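Local atomic coordinates of carbonic anhydrase (Neosartorya fumigata, PDB entry 6LAC), a protein that probably catalyses the reversible hydration of carbon dioxide to hydrogencarbonate and a proton, as a zinc-dependent beta-class carbonic anhydrase. Residues P20-P25 with A49-E54; V29-C34 with A39-S44. The protein carries 1 engineered substitution. All coordinates share one frame; numbering follows the deposited sequence.

Contact 1: P20-P25 with A49-E54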
loop_
_atom_site.group_PDB
_atom_site.type_symbol
_atom_site.label_atom_id
_atom_site.label_comp_id
_atom_site.label_asym_id
_atom_site.label_seq_id
_atom_site.Cartn_x
_atom_site.Cartn_y
_atom_site.Cartn_z
ATOM N N PRO A 20 -11.800 7.792 16.491
ATOM C CA PRO A 20 -11.028 8.942 16.978
ATOM C C PRO A 20 -10.264 9.698 15.880
ATOM O O PRO A 20 -9.928 10.840 16.057
ATOM C CB PRO A 20 -10.056 8.358 18.002
ATOM C CG PRO A 20 -10.098 6.851 17.849
ATOM C CD PRO A 20 -11.361 6.522 17.084
ATOM N N TRP A 21 -10.076 9.070 14.708
ATOM C CA TRP A 21 -9.450 9.709 13.527
ATOM C C TRP A 21 -10.463 10.331 12.575
ATOM O O TRP A 21 -10.085 10.765 11.450
ATOM C CB TRP A 21 -8.589 8.691 12.785
ATOM C CG TRP A 21 -9.284 7.385 12.526
ATOM C CD1 TRP A 21 -10.051 7.084 11.445
ATOM C CD2 TRP A 21 -9.227 6.200 13.327
ATOM N NE1 TRP A 21 -10.479 5.792 11.526
ATOM C CE2 TRP A 21 -9.973 5.222 12.645
ATOM C CE3 TRP A 21 -8.619 5.861 14.531
ATOM C CZ2 TRP A 21 -10.131 3.929 13.123
ATOM C CZ3 TRP A 21 -8.752 4.578 15.015
ATOM C CH2 TRP A 21 -9.526 3.636 14.319
ATOM N N ARG A 22 -11.744 10.416 12.936
ATOM C CA ARG A 22 -12.727 11.143 12.103
ATOM C C ARG A 22 -13.659 11.964 13.008
ATOM O O ARG A 22 -14.879 11.745 12.934
ATOM C CB ARG A 22 -13.527 10.220 11.182
ATOM C CG ARG A 22 -14.123 10.918 9.973
ATOM C CD ARG A 22 -15.305 10.274 9.310
ATOM N NE ARG A 22 -15.612 10.956 8.071
ATOM C CZ ARG A 22 -16.840 11.209 7.595
ATOM N NH1 ARG A 22 -17.919 10.846 8.268
ATOM N NH2 ARG A 22 -16.985 11.885 6.472
ATOM N N ARG A 23 -13.107 12.895 13.774
ATOM C CA ARG A 23 -13.961 13.805 14.599
ATOM C C ARG A 23 -14.645 14.820 13.675
ATOM O O ARG A 23 -15.694 15.369 14.087
ATOM C CB ARG A 23 -13.152 14.445 15.732
ATOM C CG ARG A 23 -12.498 13.455 16.687
ATOM C CD ARG A 23 -13.431 12.464 17.352
ATOM N NE ARG A 23 -12.790 11.790 18.477
ATOM C CZ ARG A 23 -13.314 10.776 19.157
ATOM N NH1 ARG A 23 -14.514 10.312 18.845
ATOM N NH2 ARG A 23 -12.632 10.224 20.148
ATOM N N GLN A 24 -14.121 15.106 12.477
ATOM C CA GLN A 24 -14.876 15.919 11.482
ATOM C C GLN A 24 -14.758 15.295 10.099
ATOM O O GLN A 24 -13.790 14.584 9.818
ATOM C CB GLN A 24 -14.385 17.364 11.478
ATOM C CG GLN A 24 -12.996 17.550 10.889
ATOM C CD GLN A 24 -12.383 18.874 11.290
ATOM O OE1 GLN A 24 -11.653 18.964 12.273
ATOM N NE2 GLN A 24 -12.679 19.920 10.532
ATOM N N PRO A 25 -15.756 15.512 9.222
ATOM C CA PRO A 25 -15.706 15.026 7.849
ATOM C C PRO A 25 -14.710 15.828 7.004
ATOM O O PRO A 25 -14.282 16.911 7.421
ATOM C CB PRO A 25 -17.136 15.223 7.329
ATOM C CG PRO A 25 -17.664 16.378 8.151
ATOM C CD PRO A 25 -17.020 16.227 9.514
ATOM N N ALA A 49 -14.088 6.436 1.261
ATOM C CA ALA A 49 -12.889 6.125 0.450
ATOM C C ALA A 49 -12.095 7.387 0.165
ATOM O O ALA A 49 -10.847 7.330 0.093
ATOM C CB ALA A 49 -13.319 5.427 -0.814
ATOM N N ASP A 50 -12.770 8.516 -0.072
ATOM C CA ASP A 50 -12.059 9.731 -0.503
ATOM C C ASP A 50 -11.313 10.393 0.676
ATOM O O ASP A 50 -10.516 11.295 0.388
ATOM C CB ASP A 50 -13.001 10.722 -1.214
ATOM C CG ASP A 50 -14.141 11.298 -0.403
ATOM O OD1 ASP A 50 -14.245 11.046 0.809
ATOM O OD2 ASP A 50 -14.972 12.005 -1.034
ATOM N N GLU A 51 -11.496 9.923 1.900
ATOM C CA GLU A 51 -10.765 10.470 3.059
ATOM C C GLU A 51 -9.553 9.593 3.382
ATOM O O GLU A 51 -8.873 9.817 4.375
ATOM C CB GLU A 51 -11.697 10.584 4.265
ATOM C CG GLU A 51 -12.764 11.656 4.046
ATOM C CD GLU A 51 -13.657 11.891 5.249
ATOM O OE1 GLU A 51 -13.399 11.428 6.373
ATOM O OE2 GLU A 51 -14.713 12.560 5.006
ATOM N N ILE A 52 -9.349 8.515 2.646
ATOM C CA ILE A 52 -8.260 7.561 2.952
ATOM C C ILE A 52 -7.077 7.837 2.016
ATOM O O ILE A 52 -7.245 7.822 0.809
ATOM C CB ILE A 52 -8.741 6.103 2.868
ATOM C CG1 ILE A 52 -9.944 5.827 3.802
ATOM C CG2 ILE A 52 -7.582 5.130 3.152
ATOM C CD1 ILE A 52 -10.547 4.412 3.676
ATOM N N PHE A 53 -5.914 8.043 2.593
ATOM C CA PHE A 53 -4.643 8.097 1.872
ATOM C C PHE A 53 -3.916 6.852 2.362
ATOM O O PHE A 53 -3.496 6.787 3.515
ATOM C CB PHE A 53 -3.943 9.424 2.186
ATOM C CG PHE A 53 -2.642 9.564 1.461
ATOM C CD1 PHE A 53 -2.634 9.886 0.122
ATOM C CD2 PHE A 53 -1.443 9.384 2.123
ATOM C CE1 PHE A 53 -1.425 9.971 -0.543
ATOM C CE2 PHE A 53 -0.235 9.449 1.426
ATOM C CZ PHE A 53 -0.249 9.746 0.101
ATOM N N GLU A 54 -3.839 5.836 1.504
ATOM C CA GLU A 54 -3.535 4.466 1.957
ATOM C C GLU A 54 -2.095 4.107 1.623
ATOM O O GLU A 54 -1.748 4.128 0.410
ATOM C CB GLU A 54 -4.550 3.543 1.307
ATOM C CG GLU A 54 -4.425 2.098 1.736
ATOM C CD GLU A 54 -5.472 1.171 1.118
ATOM O OE1 GLU A 54 -6.098 1.587 0.136
ATOM O OE2 GLU A 54 -5.580 0.018 1.585
HETATM O O HOH W 1 -12.208 13.329 7.941
#
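A side-on salt bridge between R22 and E51 ties the loop ahead of strand 29-34 to the 3-10 turn 49-51, which leads into strand 52-57, the outermost strand at one side of the chain's mixed sheet. The arginine presents the edge of its guanidinium group, with NE and NH2 each taking one carboxylate oxygen. R22 NE donates to E51 OE1 over 2.8 Å, and R22 NH2 reaches E51 OE2 over 2.8 Å along a nearly straight bond of 172°. Both oxygens are approached on their syn side, but the two flat groups are not coplanar: their planes are turned 33° apart, so the nitrogens lie somewhat out of the carboxylate plane while the oxygens stay close to that of the guanidinium. R22 reaches this position with CG anti to its backbone N (chi1 -157°) and the chain extended as far as NE. E51, itself extended beyond CG, meets it at about a right angle.

Each oxygen of the carboxylate has a further partner. A water molecule 2.7 Å from E51 OE1 is also 2.8 Å from Q24 O, bridging the glutamate to the loop backbone, while E51 OE2 accepts a hydrogen bond from the backbone N of G26. P25 lies against this second oxygen, with its carbonyl carbon C 3.8 Å from E51 OE2. The buried glutamate is thereby fixed in rotation by the paired arginine nitrogens and held to the loop through two additional polar links, whereas P25 faces solvent. Nearby, W21 anchors the same loop through a hydrogen bond from NE1 to S45 O. Well away from the zinc, this is a bidentate Arg-Glu salt bridge fastening a connecting loop beside the outermost strand of this chain's sheet, which meets the second subunit at E54.

Contact 2: V29-C34 with A39-S44. Engineered in segment 39-44: A39 (natural residue Cys). With ZN (zinc ion), chain C.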
loop_
_atom_site.group_PDB
_atom_site.type_symbol
_atom_site.label_atom_id
_atom_site.label_comp_id
_atom_site.label_asym_id
_atom_site.label_seq_id
_atom_site.Cartn_x
_atom_site.Cartn_y
_atom_site.Cartn_z
ATOM N N VAL A 29 -6.848 10.942 6.056
ATOM C CA VAL A 29 -6.187 10.140 7.109
ATOM C C VAL A 29 -5.164 9.244 6.425
ATOM O O VAL A 29 -5.526 8.575 5.422
ATOM C CB VAL A 29 -7.229 9.321 7.890
ATOM C CG1 VAL A 29 -6.558 8.414 8.889
ATOM C CG2 VAL A 29 -8.300 10.238 8.519
ATOM N N LEU A 30 -3.946 9.206 6.935
ATOM C CA LEU A 30 -2.941 8.237 6.421
ATOM C C LEU A 30 -3.262 6.915 7.084
ATOM O O LEU A 30 -3.157 6.768 8.322
ATOM C CB LEU A 30 -1.538 8.716 6.756
ATOM C CG LEU A 30 -0.418 7.691 6.548
ATOM C CD1 LEU A 30 -0.352 7.192 5.101
ATOM C CD2 LEU A 30 0.894 8.250 6.976
ATOM N N TRP A 31 -3.638 5.935 6.268
ATOM C CA TRP A 31 -4.035 4.574 6.703
ATOM C C TRP A 31 -2.893 3.645 6.349
ATOM O O TRP A 31 -2.662 3.471 5.121
ATOM C CB TRP A 31 -5.337 4.163 6.049
ATOM C CG TRP A 31 -5.898 2.897 6.593
ATOM C CD1 TRP A 31 -5.597 1.607 6.263
ATOM C CD2 TRP A 31 -6.888 2.822 7.618
ATOM N NE1 TRP A 31 -6.304 0.745 7.053
ATOM C CE2 TRP A 31 -7.120 1.459 7.880
ATOM C CE3 TRP A 31 -7.580 3.770 8.364
ATOM C CZ2 TRP A 31 -8.041 1.036 8.859
ATOM C CZ3 TRP A 31 -8.481 3.352 9.307
ATOM C CH2 TRP A 31 -8.706 2.020 9.545
ATOM N N ILE A 32 -2.209 3.058 7.287
ATOM C CA ILE A 32 -1.083 2.121 7.081
ATOM C C ILE A 32 -1.586 0.735 7.374
ATOM O O ILE A 32 -1.911 0.438 8.517
ATOM C CB ILE A 32 0.115 2.484 7.922
ATOM C CG1 ILE A 32 0.600 3.888 7.574
ATOM C CG2 ILE A 32 1.221 1.455 7.775
ATOM C CD1 ILE A 32 1.560 4.496 8.578
ATOM N N GLY A 33 -1.711 -0.086 6.353
ATOM C CA GLY A 33 -2.226 -1.445 6.442
ATOM C C GLY A 33 -1.218 -2.402 5.844
ATOM O O GLY A 33 -0.153 -2.050 5.308
ATOM N N CYS A 34 -1.555 -3.677 5.929
ATOM C CA CYS A 34 -0.689 -4.794 5.463
ATOM C C CYS A 34 -1.123 -5.321 4.096
ATOM O O CYS A 34 -2.309 -5.489 3.790
ATOM C CB CYS A 34 -0.706 -5.934 6.453
ATOM S SG CYS A 34 0.371 -7.312 5.955
ATOM N N ALA A 39 -8.991 -8.799 2.458
ATOM C CA ALA A 39 -10.426 -8.854 2.813
ATOM C C ALA A 39 -11.040 -7.444 2.723
ATOM O O ALA A 39 -10.807 -6.784 1.702
ATOM C CB ALA A 39 -10.565 -9.499 4.176
ATOM N N ASP A 40 -11.832 -7.038 3.703
ATOM C CA ASP A 40 -12.610 -5.778 3.616
ATOM C C ASP A 40 -12.188 -4.848 4.745
ATOM O O ASP A 40 -13.042 -4.195 5.370
ATOM C CB ASP A 40 -14.117 -6.085 3.644
ATOM C CG ASP A 40 -14.574 -7.021 2.557
ATOM O OD1 ASP A 40 -14.020 -6.946 1.446
ATOM O OD2 ASP A 40 -15.508 -7.767 2.822
ATOM N N GLU A 41 -10.891 -4.742 5.047
ATOM C CA GLU A 41 -10.394 -3.902 6.148
ATOM C C GLU A 41 -10.887 -2.466 6.093
ATOM O O GLU A 41 -11.318 -1.937 7.123
ATOM C CB GLU A 41 -8.878 -3.927 6.074
ATOM C CG GLU A 41 -8.161 -3.048 7.071
ATOM C CD GLU A 41 -6.679 -3.163 6.823
ATOM O OE1 GLU A 41 -6.027 -2.114 6.640
ATOM O OE2 GLU A 41 -6.174 -4.276 6.911
ATOM N N LEU A 42 -10.920 -1.831 4.939
ATOM C CA LEU A 42 -11.317 -0.406 4.898
ATOM C C LEU A 42 -12.815 -0.225 5.177
ATOM O O LEU A 42 -13.190 0.901 5.554
ATOM C CB LEU A 42 -10.934 0.231 3.563
ATOM C CG LEU A 42 -9.449 0.189 3.189
ATOM C CD1 LEU A 42 -9.176 0.920 1.887
ATOM C CD2 LEU A 42 -8.561 0.741 4.283
ATOM N N GLU A 43 -13.624 -1.257 5.066
ATOM C CA GLU A 43 -15.049 -1.154 5.456
ATOM C C GLU A 43 -15.146 -1.034 6.971
ATOM O O GLU A 43 -16.219 -0.592 7.460
ATOM C CB GLU A 43 -15.845 -2.323 4.865
ATOM C CG GLU A 43 -16.218 -2.030 3.436
ATOM C CD GLU A 43 -17.255 -0.916 3.414
ATOM O OE1 GLU A 43 -17.104 0.011 2.597
ATOM O OE2 GLU A 43 -18.194 -0.946 4.280
ATOM N N SER A 44 -14.093 -1.298 7.736
ATOM C CA SER A 44 -14.090 -1.123 9.202
ATOM C C SER A 44 -13.322 0.142 9.618
ATOM O O SER A 44 -12.990 0.252 10.794
ATOM C CB SER A 44 -13.552 -2.355 9.854
ATOM O OG SER A 44 -14.477 -3.426 9.754
HETATM ZN ZN ZN C . -0.680 -9.021 6.975
HETATM O O HOH W 2 -3.638 -4.511 7.701
#
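W31, on strand 29-34, meets both E41 and L42 of the 3-10 turn 41-43 with the pyrrole side of its indole. From CB, the torsion chi1 of -171° sets CG anti to the backbone N and swings the ring out from the strand to the turn. There CD1 and NE1 lie beneath the L42 methyl CD2, with W31 CD1 3.7 Å from L42 CD2; W31 CG and CE2 lie under the same L42 CD2 at 4.1 and 3.9 Å. The methyl sits over one ring face, 3.8 Å from the centroid of the five-membered ring and 19° off its normal, a CH-pi contact. At the ring edge the contact becomes polar: W31 NE1 donates to E41 OE1 at 2.9 Å and 169°. The acceptor is almost exactly in the indole plane and accepts the N-H through its anti lone pair, the one pointing away from OE2, while the carboxylate itself is clearly twisted out of the ring plane. Elsewhere the W31 side chain packs on V85, C87 and M166 of neighbouring strands.

E41 arrives with an extended chain, and its two oxygens diverge. OE1 takes the indole N-H and also forms a salt bridge with R56. E41 OE2 is hydrogen-bonded to S37 OG and accepts from a water at 2.7 Å, which in turn accepts the backbone N-H of C34. G33 is packed alongside, its CA 3.9 Å from E41 OE1. One residue along the strand, C34 SG binds the zinc ion at 2.2 Å, with D36, H89 and C92 as the other protein ligands.

The indole N-H, R56, S37 and the water thus satisfy and orient both oxygens of the buried E41 carboxylate, and the water bridge from OE2 to C34 N links it indirectly to the backbone of a zinc ligand.

Contact 2 is nested within the chain loop closed by contact 1, and their centres lie about 11 Å apart. They join where strand 29-34 pairs with strand 52-57 and the turn just before it: E51 O is 2.9 Å from V29 N, and F53 O is 2.9 Å from W31 N, both probable hydrogen bonds. The salt-bridged turn of contact 1 feeds directly into the strand next to the tryptophan of contact 2. Only contact 2 reaches the zinc, through C34; the E41 side chain is also about 4 Å from that of H89. The E54 side chain, about 4 Å from that of L42, belongs to a second zinc site seen in another structure of this protein, unoccupied in this chain.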